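Kinectin 1 (Kinesin receptor) (Legionella pneumophila, PDB 4MU6) is a Legionella effector of unknown function, probably membrane-bound in its full-length form, whose N-terminal part folds into an elongated, coiled-coil-rich helical domain. Local coordinates at residues E85-E90 and S195-H200; Y124-L129 and E160-S165; I212-N215 and D220-S223. All coordinates share one frame; numbering follows the deposited sequence.

Contact 1 of 3, residues E85-E90 and S195-H200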
loop_
_atom_site.group_PDB
_atom_site.type_symbol
_atom_site.label_atom_id
_atom_site.label_comp_id
_atom_site.label_asym_id
_atom_site.label_seq_id
_atom_site.Cartn_x
_atom_site.Cartn_y
_atom_site.Cartn_z
ATOM N N GLU A 85 10.546 -12.146 -14.415
ATOM C CA GLU A 85 11.786 -12.515 -15.094
ATOM C C GLU A 85 12.409 -13.782 -14.524
ATOM O O GLU A 85 12.958 -14.607 -15.265
ATOM C CB GLU A 85 12.793 -11.366 -15.029
ATOM C CG GLU A 85 12.436 -10.217 -15.937
ATOM C CD GLU A 85 12.804 -8.880 -15.340
ATOM O OE1 GLU A 85 13.510 -8.867 -14.310
ATOM O OE2 GLU A 85 12.378 -7.844 -15.893
ATOM N N GLN A 86 12.338 -13.926 -13.204
ATOM C CA GLN A 86 12.827 -15.128 -12.556
ATOM C C GLN A 86 11.959 -16.337 -12.891
ATOM O O GLN A 86 12.477 -17.417 -13.172
ATOM C CB GLN A 86 12.948 -14.925 -11.045
ATOM C CG GLN A 86 14.124 -14.047 -10.681
ATOM C CD GLN A 86 14.030 -13.465 -9.291
ATOM O OE1 GLN A 86 12.955 -13.448 -8.673
ATOM N NE2 GLN A 86 15.163 -12.979 -8.781
ATOM N N ASP A 87 10.644 -16.163 -12.874
ATOM C CA ASP A 87 9.766 -17.246 -13.295
ATOM C C ASP A 87 10.023 -17.631 -14.748
ATOM O O ASP A 87 10.134 -18.813 -15.059
ATOM C CB ASP A 87 8.292 -16.900 -13.087
ATOM C CG ASP A 87 7.888 -16.924 -11.624
ATOM O OD1 ASP A 87 8.734 -17.277 -10.763
ATOM O OD2 ASP A 87 6.720 -16.591 -11.338
ATOM N N ASP A 88 10.133 -16.640 -15.628
ATOM C CA ASP A 88 10.367 -16.908 -17.043
ATOM C C ASP A 88 11.652 -17.688 -17.257
ATOM O O ASP A 88 11.692 -18.642 -18.041
ATOM C CB ASP A 88 10.432 -15.608 -17.840
ATOM C CG ASP A 88 9.061 -14.981 -18.067
ATOM O OD1 ASP A 88 8.037 -15.645 -17.781
ATOM O OD2 ASP A 88 9.010 -13.823 -18.548
ATOM N N ALA A 89 12.707 -17.281 -16.556
ATOM C CA ALA A 89 14.008 -17.941 -16.665
ATOM C C ALA A 89 14.001 -19.377 -16.140
ATOM O O ALA A 89 14.687 -20.258 -16.685
ATOM C CB ALA A 89 15.063 -17.122 -15.938
ATOM N N GLU A 90 13.252 -19.613 -15.066
ATOM C CA GLU A 90 13.153 -20.955 -14.510
ATOM C C GLU A 90 12.365 -21.845 -15.467
ATOM O O GLU A 90 12.721 -22.995 -15.684
ATOM C CB GLU A 90 12.507 -20.950 -13.118
ATOM C CG GLU A 90 12.359 -22.358 -12.526
ATOM C CD GLU A 90 11.604 -22.404 -11.195
ATOM O OE1 GLU A 90 10.399 -22.049 -11.163
ATOM O OE2 GLU A 90 12.221 -22.819 -10.182
ATOM N N SER A 195 3.399 -25.643 -11.871
ATOM C CA SER A 195 2.149 -25.253 -11.230
ATOM C C SER A 195 2.311 -24.018 -10.373
ATOM O O SER A 195 1.412 -23.174 -10.302
ATOM C CB SER A 195 1.609 -26.404 -10.389
ATOM O OG SER A 195 1.153 -27.445 -11.242
ATOM N N VAL A 196 3.463 -23.912 -9.716
ATOM C CA VAL A 196 3.746 -22.760 -8.885
ATOM C C VAL A 196 3.859 -21.506 -9.759
ATOM O O VAL A 196 3.237 -20.483 -9.454
ATOM C CB VAL A 196 5.011 -22.969 -8.039
ATOM C CG1 VAL A 196 5.524 -21.655 -7.498
ATOM C CG2 VAL A 196 4.733 -23.979 -6.907
ATOM N N ARG A 197 4.643 -21.587 -10.835
ATOM C CA ARG A 197 4.769 -20.458 -11.762
ATOM C C ARG A 197 3.423 -20.031 -12.326
ATOM O O ARG A 197 3.192 -18.850 -12.565
ATOM C CB ARG A 197 5.736 -20.774 -12.912
ATOM C CG ARG A 197 7.195 -20.838 -12.465
ATOM C CD ARG A 197 8.148 -20.962 -13.648
ATOM N NE ARG A 197 7.871 -22.140 -14.468
ATOM C CZ ARG A 197 8.445 -23.330 -14.292
ATOM N NH1 ARG A 197 9.333 -23.500 -13.323
ATOM N NH2 ARG A 197 8.142 -24.341 -15.096
ATOM N N SER A 198 2.532 -20.991 -12.542
ATOM C CA SER A 198 1.220 -20.665 -13.092
ATOM C C SER A 198 0.392 -19.869 -12.072
ATOM O O SER A 198 -0.328 -18.924 -12.433
ATOM C CB SER A 198 0.488 -21.940 -13.516
ATOM O OG SER A 198 -0.811 -21.628 -13.987
ATOM N N GLN A 199 0.503 -20.261 -10.803
ATOM C CA GLN A 199 -0.133 -19.536 -9.715
ATOM C C GLN A 199 0.441 -18.133 -9.570
ATOM O O GLN A 199 -0.312 -17.199 -9.347
ATOM C CB GLN A 199 -0.030 -20.302 -8.388
ATOM C CG GLN A 199 -1.035 -21.452 -8.267
ATOM C CD GLN A 199 -0.586 -22.548 -7.297
ATOM O OE1 GLN A 199 -0.018 -22.268 -6.238
ATOM N NE2 GLN A 199 -0.837 -23.804 -7.665
ATOM N N HIS A 200 1.762 -17.978 -9.697
ATOM C CA HIS A 200 2.374 -16.650 -9.538
ATOM C C HIS A 200 1.872 -15.726 -10.633
ATOM O O HIS A 200 1.690 -14.527 -10.410
ATOM C CB HIS A 200 3.906 -16.700 -9.612
ATOM C CG HIS A 200 4.568 -17.273 -8.395
ATOM N ND1 HIS A 200 5.911 -17.585 -8.364
ATOM C CD2 HIS A 200 4.080 -17.586 -7.171
ATOM C CE1 HIS A 200 6.221 -18.067 -7.173
ATOM N NE2 HIS A 200 5.127 -18.083 -6.433
HETATM O O HOH W 1 5.121 -17.258 -13.582
#

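Contact 2 of 3, residues Y124-L129 and E160-S165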
loop_
_atom_site.group_PDB
_atom_site.type_symbol
_atom_site.label_atom_id
_atom_site.label_comp_id
_atom_site.label_asym_id
_atom_site.label_seq_id
_atom_site.Cartn_x
_atom_site.Cartn_y
_atom_site.Cartn_z
ATOM N N TYR A 124 24.149 -67.959 -22.585
ATOM C CA TYR A 124 24.221 -69.042 -23.559
ATOM C C TYR A 124 25.679 -69.475 -23.718
ATOM O O TYR A 124 25.990 -70.661 -23.626
ATOM C CB TYR A 124 23.598 -68.590 -24.891
ATOM C CG TYR A 124 23.627 -69.597 -26.027
ATOM C CD1 TYR A 124 22.721 -70.657 -26.075
ATOM C CD2 TYR A 124 24.541 -69.467 -27.077
ATOM C CE1 TYR A 124 22.741 -71.577 -27.128
ATOM C CE2 TYR A 124 24.568 -70.380 -28.132
ATOM C CZ TYR A 124 23.666 -71.431 -28.152
ATOM O OH TYR A 124 23.692 -72.335 -29.196
ATOM N N LYS A 125 26.577 -68.511 -23.922
ATOM C CA LYS A 125 28.009 -68.808 -24.003
ATOM C C LYS A 125 28.575 -69.480 -22.743
ATOM O O LYS A 125 29.451 -70.326 -22.836
ATOM C CB LYS A 125 28.827 -67.557 -24.322
ATOM C CG LYS A 125 28.581 -66.969 -25.698
ATOM C CD LYS A 125 29.584 -65.864 -26.007
ATOM C CE LYS A 125 29.376 -65.296 -27.404
ATOM N NZ LYS A 125 30.474 -64.362 -27.788
ATOM N N LEU A 126 28.085 -69.103 -21.570
ATOM C CA LEU A 126 28.595 -69.688 -20.333
ATOM C C LEU A 126 28.114 -71.123 -20.176
ATOM O O LEU A 126 28.856 -71.989 -19.712
ATOM C CB LEU A 126 28.171 -68.860 -19.120
ATOM C CG LEU A 126 28.655 -69.383 -17.764
ATOM C CD1 LEU A 126 30.168 -69.286 -17.672
ATOM C CD2 LEU A 126 27.986 -68.627 -16.622
ATOM N N GLU A 127 26.871 -71.369 -20.572
ATOM C CA GLU A 127 26.293 -72.703 -20.499
ATOM C C GLU A 127 27.082 -73.680 -21.371
ATOM O O GLU A 127 27.178 -74.869 -21.061
ATOM C CB GLU A 127 24.825 -72.662 -20.933
ATOM C CG GLU A 127 24.066 -73.967 -20.745
ATOM C CD GLU A 127 22.572 -73.818 -21.000
ATOM O OE1 GLU A 127 22.112 -72.668 -21.185
ATOM O OE2 GLU A 127 21.858 -74.847 -21.014
ATOM N N ARG A 128 27.665 -73.164 -22.449
ATOM C CA ARG A 128 28.390 -73.990 -23.408
ATOM C C ARG A 128 29.836 -74.270 -22.972
ATOM O O ARG A 128 30.586 -74.939 -23.677
ATOM C CB ARG A 128 28.351 -73.332 -24.791
ATOM C CG ARG A 128 28.577 -74.277 -25.962
ATOM C CD ARG A 128 28.181 -73.613 -27.268
ATOM N NE ARG A 128 28.690 -72.245 -27.357
ATOM C CZ ARG A 128 28.482 -71.434 -28.391
ATOM N NH1 ARG A 128 27.771 -71.853 -29.432
ATOM N NH2 ARG A 128 28.986 -70.206 -28.384
ATOM N N LEU A 129 30.224 -73.761 -21.808
ATOM C CA LEU A 129 31.558 -74.020 -21.272
ATOM C C LEU A 129 31.547 -75.143 -20.243
ATOM O O LEU A 129 32.524 -75.340 -19.517
ATOM C CB LEU A 129 32.139 -72.765 -20.627
ATOM C CG LEU A 129 32.871 -71.802 -21.557
ATOM C CD1 LEU A 129 33.429 -70.633 -20.761
ATOM C CD2 LEU A 129 33.976 -72.524 -22.309
ATOM N N GLU A 160 35.770 -67.200 -16.088
ATOM C CA GLU A 160 35.803 -66.011 -15.245
ATOM C C GLU A 160 35.487 -64.717 -15.997
ATOM O O GLU A 160 34.830 -63.831 -15.452
ATOM C CB GLU A 160 37.136 -65.899 -14.493
ATOM C CG GLU A 160 37.365 -67.028 -13.482
ATOM C CD GLU A 160 38.476 -66.728 -12.479
ATOM O OE1 GLU A 160 38.977 -67.687 -11.850
ATOM O OE2 GLU A 160 38.840 -65.539 -12.310
ATOM N N ARG A 161 35.934 -64.603 -17.243
ATOM C CA ARG A 161 35.702 -63.364 -17.978
ATOM C C ARG A 161 34.284 -63.269 -18.563
ATOM O O ARG A 161 33.773 -62.169 -18.785
ATOM C CB ARG A 161 36.785 -63.100 -19.028
ATOM C CG ARG A 161 36.726 -63.990 -20.241
ATOM C CD ARG A 161 37.809 -63.608 -21.241
ATOM N NE ARG A 161 37.792 -64.480 -22.413
ATOM C CZ ARG A 161 38.553 -65.560 -22.554
ATOM N NH1 ARG A 161 39.405 -65.909 -21.597
ATOM N NH2 ARG A 161 38.465 -66.292 -23.657
ATOM N N LEU A 162 33.645 -64.415 -18.796
ATOM C CA LEU A 162 32.214 -64.426 -19.092
ATOM C C LEU A 162 31.437 -63.972 -17.858
ATOM O O LEU A 162 30.446 -63.246 -17.974
ATOM C CB LEU A 162 31.737 -65.817 -19.500
ATOM C CG LEU A 162 31.910 -66.181 -20.972
ATOM C CD1 LEU A 162 31.431 -67.603 -21.221
ATOM C CD2 LEU A 162 31.149 -65.194 -21.848
ATOM N N GLN A 163 31.886 -64.411 -16.682
ATOM C CA GLN A 163 31.229 -64.051 -15.427
ATOM C C GLN A 163 31.291 -62.540 -15.197
ATOM O O GLN A 163 30.330 -61.933 -14.717
ATOM C CB GLN A 163 31.877 -64.780 -14.245
ATOM C CG GLN A 163 31.523 -66.267 -14.140
ATOM C CD GLN A 163 32.295 -66.986 -13.029
ATOM O OE1 GLN A 163 33.499 -66.773 -12.848
ATOM N NE2 GLN A 163 31.596 -67.837 -12.278
ATOM N N ARG A 164 32.436 -61.948 -15.530
ATOM C CA ARG A 164 32.641 -60.523 -15.333
ATOM C C ARG A 164 31.792 -59.733 -16.318
ATOM O O ARG A 164 31.231 -58.694 -15.962
ATOM C CB ARG A 164 34.121 -60.149 -15.457
ATOM C CG ARG A 164 34.937 -60.429 -14.195
ATOM C CD ARG A 164 36.355 -59.862 -14.287
ATOM N NE ARG A 164 37.133 -60.501 -15.346
ATOM C CZ ARG A 164 37.984 -61.509 -15.156
ATOM N NH1 ARG A 164 38.183 -62.000 -13.936
ATOM N NH2 ARG A 164 38.642 -62.025 -16.188
ATOM N N SER A 165 31.689 -60.238 -17.546
ATOM C CA SER A 165 30.840 -59.617 -18.559
ATOM C C SER A 165 29.389 -59.654 -18.124
ATOM O O SER A 165 28.679 -58.645 -18.222
ATOM C CB SER A 165 30.999 -60.313 -19.902
ATOM O OG SER A 165 32.250 -59.990 -20.470
#

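Contact 3 of 3, residues I212-N215 and D220-S223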
loop_
_atom_site.group_PDB
_atom_site.type_symbol
_atom_site.label_atom_id
_atom_site.label_comp_id
_atom_site.label_asym_id
_atom_site.label_seq_id
_atom_site.Cartn_x
_atom_site.Cartn_y
_atom_site.Cartn_z
ATOM N N ILE A 212 -5.400 -1.257 -14.025
ATOM C CA ILE A 212 -6.229 -0.601 -15.033
ATOM C C ILE A 212 -7.293 0.272 -14.367
ATOM O O ILE A 212 -7.518 1.393 -14.773
ATOM C CB ILE A 212 -6.936 -1.625 -15.949
ATOM C CG1 ILE A 212 -5.911 -2.436 -16.760
ATOM C CG2 ILE A 212 -7.932 -0.923 -16.844
ATOM C CD1 ILE A 212 -5.148 -1.608 -17.788
ATOM N N GLY A 213 -7.947 -0.254 -13.340
ATOM C CA GLY A 213 -8.952 0.503 -12.622
ATOM C C GLY A 213 -8.328 1.649 -11.844
ATOM O O GLY A 213 -8.812 2.781 -11.897
ATOM N N TYR A 214 -7.243 1.361 -11.129
ATOM C CA TYR A 214 -6.590 2.389 -10.319
ATOM C C TYR A 214 -6.091 3.539 -11.177
ATOM O O TYR A 214 -6.286 4.705 -10.837
ATOM C CB TYR A 214 -5.433 1.803 -9.501
ATOM C CG TYR A 214 -4.592 2.841 -8.776
ATOM C CD1 TYR A 214 -5.062 3.472 -7.623
ATOM C CD2 TYR A 214 -3.331 3.195 -9.246
ATOM C CE1 TYR A 214 -4.295 4.413 -6.956
ATOM C CE2 TYR A 214 -2.552 4.136 -8.577
ATOM C CZ TYR A 214 -3.041 4.736 -7.436
ATOM O OH TYR A 214 -2.279 5.666 -6.778
ATOM N N ASN A 215 -5.441 3.212 -12.289
ATOM C CA ASN A 215 -4.830 4.235 -13.125
ATOM C C ASN A 215 -5.858 5.139 -13.833
ATOM O O ASN A 215 -5.499 6.176 -14.383
ATOM C CB ASN A 215 -3.879 3.600 -14.142
ATOM C CG ASN A 215 -2.527 3.251 -13.544
ATOM O OD1 ASN A 215 -1.999 3.967 -12.703
ATOM N ND2 ASN A 215 -1.962 2.144 -13.986
ATOM N N ASP A 220 -9.153 1.865 -5.473
ATOM C CA ASP A 220 -8.767 0.453 -5.426
ATOM C C ASP A 220 -7.254 0.274 -5.550
ATOM O O ASP A 220 -6.788 -0.603 -6.271
ATOM C CB ASP A 220 -9.516 -0.366 -6.500
ATOM C CG ASP A 220 -9.248 -1.886 -6.401
ATOM O OD1 ASP A 220 -9.323 -2.455 -5.287
ATOM O OD2 ASP A 220 -8.944 -2.508 -7.443
ATOM N N ILE A 221 -6.486 1.110 -4.854
ATOM C CA ILE A 221 -5.049 0.885 -4.782
ATOM C C ILE A 221 -4.769 -0.511 -4.221
ATOM O O ILE A 221 -3.847 -1.188 -4.673
ATOM C CB ILE A 221 -4.312 1.939 -3.911
ATOM C CG1 ILE A 221 -2.828 1.583 -3.760
ATOM C CG2 ILE A 221 -4.934 2.028 -2.525
ATOM C CD1 ILE A 221 -2.002 1.610 -5.062
ATOM N N LEU A 222 -5.577 -0.952 -3.257
ATOM C CA LEU A 222 -5.227 -2.161 -2.505
ATOM C C LEU A 222 -5.180 -3.420 -3.358
ATOM O O LEU A 222 -4.373 -4.307 -3.081
ATOM C CB LEU A 222 -6.130 -2.353 -1.275
ATOM C CG LEU A 222 -5.952 -1.248 -0.215
ATOM C CD1 LEU A 222 -7.002 -1.341 0.881
ATOM C CD2 LEU A 222 -4.552 -1.322 0.369
ATOM N N SER A 223 -6.016 -3.498 -4.400
ATOM C CA SER A 223 -6.036 -4.698 -5.247
ATOM C C SER A 223 -4.821 -4.754 -6.177
ATOM O O SER A 223 -4.588 -5.757 -6.838
ATOM C CB SER A 223 -7.341 -4.832 -6.047
ATOM O OG SER A 223 -8.483 -4.868 -5.201
#

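Contact 1 of 3, residues E85-E90 and S195-H200
Glu90 and Arg197 form the salt bridge of this contact, Arg197 NH1 donating to Glu90 OE1 at 2.8 Å. The donor keeps the acceptor within the guanidinium plane, but reaches the carboxylate from above its plane, 49° out of it. Glu90 can stretch this far because its CG stands anti to the backbone N (chi1 179°) and the chain then runs on extended. Arg197 NH1 also pairs with Asp94, so one long, charged residue ties down two acids of helix 43-105.

That helix, predicted to be coiled coil here, runs against helix 158-217 with the local axes roughly antiparallel (152°) and 10.5 Å apart. On this partly exposed face long or charged side chains bridge the two helices.

Hydrogen bonds gather on Asp87. His200 ND1 donates to Asp87 OD2 at 3.2 Å, meeting it on the syn side with ring and carboxylate nearly coplanar. The same oxygen takes a second bond from a water, 2.8 Å from Asp87 OD2, which also donates to Arg197 O, and it forms a salt bridge with Arg204.

The remaining touch is van der Waals: the aliphatic part of Arg197 slides past Asp87, CG to CG 4.1 Å, while Arg197 CD rests 3.2 Å from Asp87 O.

Contact 2 of 3, residues Y124-L129 and E160-S165
Leu162 meets Leu126 and Leu129 by apolar contact, whereas the flat groups pack within their own segments. The Arg128 guanidinium has Tyr124 CE2 over one face, 3.7 Å above its plane and offset toward the rim. The Arg164 guanidinium lies with Glu160 O over the centre of one face, and its NH1 makes a long salt bridge to Glu160 OE2. Exposed and mostly charged, these residues suit positions turned from the other segment.

Between the segments Leu162 is central, and its CD1 methyl does most of the touching. With CG anti to the carbonyl carbon (chi1 -85°), this methyl comes 3.6 Å from Leu126 CA and meets Leu129 CD1 tip to tip at 3.7 Å. Leu126 slides past in the opposite direction, its CB 4.1 Å from Leu162 CD1. Lys125 lends only the foot of its chain, with CB 4.0 Å from Leu162 CD1, while the extended remainder carries the amine away.

Leu129 lies just beyond the end of helix 108-127 and leans back on Ser158 and Ile159 at the start of helix 158-217. Leu122 and Ile166 carry the apolar seam further along the same two helices.

Contact 3 of 3, residues I212-N215 and D220-S223
Tyr214 and Ile221 make the tight half of this contact, lying side by side. Ile221 CD1 sits over one face of the phenol, 4.2 Å from the centroid of the Tyr214 ring and 15° off its normal, a CH-pi contact. Closer to the backbone, Tyr214 CD1 comes 3.8 Å from Ile221 CA, and Tyr214 CE1 lies 3.9 Å from Ile221 CB. Both side chains leave the backbone with the gamma carbon anti to N (Tyr214 CG, chi1 172°; Ile221 CG1), which helps bring ring and branch alongside each other. A tyrosine suits this buried place because its flat ring packs against apolar groups while its hydroxyl finds a polar partner, here the Gln70 amide of helix 43-105. Tyr73 of that helix meets the Tyr214 ring and also touches Ile221, which reaches Leu233 of helix 227-273 as well.

The Asp220 side is much looser. Its carbonyl O stays 4.2 Å from Tyr214 CB, and its exposed carboxylate turns to its own segment, where Ser223 OG donates to the syn lone pair of Asp220 OD1 at 2.6 Å. The positive phi of Asp220, 63°, turns the chain just before Ile221. Such packing is characteristic of a helix-loop-helix connection in an all-helical domain: the chain leaving helix 158-217 folds back on its last turns, and an apolar loop residue packs beside them before helix 227-273 begins.

Overall arrangement
All three contacts use helix 158-217, at well-separated points: the centres of contacts 1 and 2 lie about 54 Å apart, those of contacts 2 and 3 about 78 Å. Contacts 1 and 2 are surface contacts, with contact 2 nested along the chain inside the loop that contact 1 closes; they join the helix to 43-105 and to 108-127, which follow each other in sequence. Contact 1 relies on charge, histidine and water, contact 2 on leucine methyls. Contact 3, nearest the chain's centre, is buried and local, and combines aromatic and aliphatic packing where three long helices come together. Chemistry thus changes along one helix.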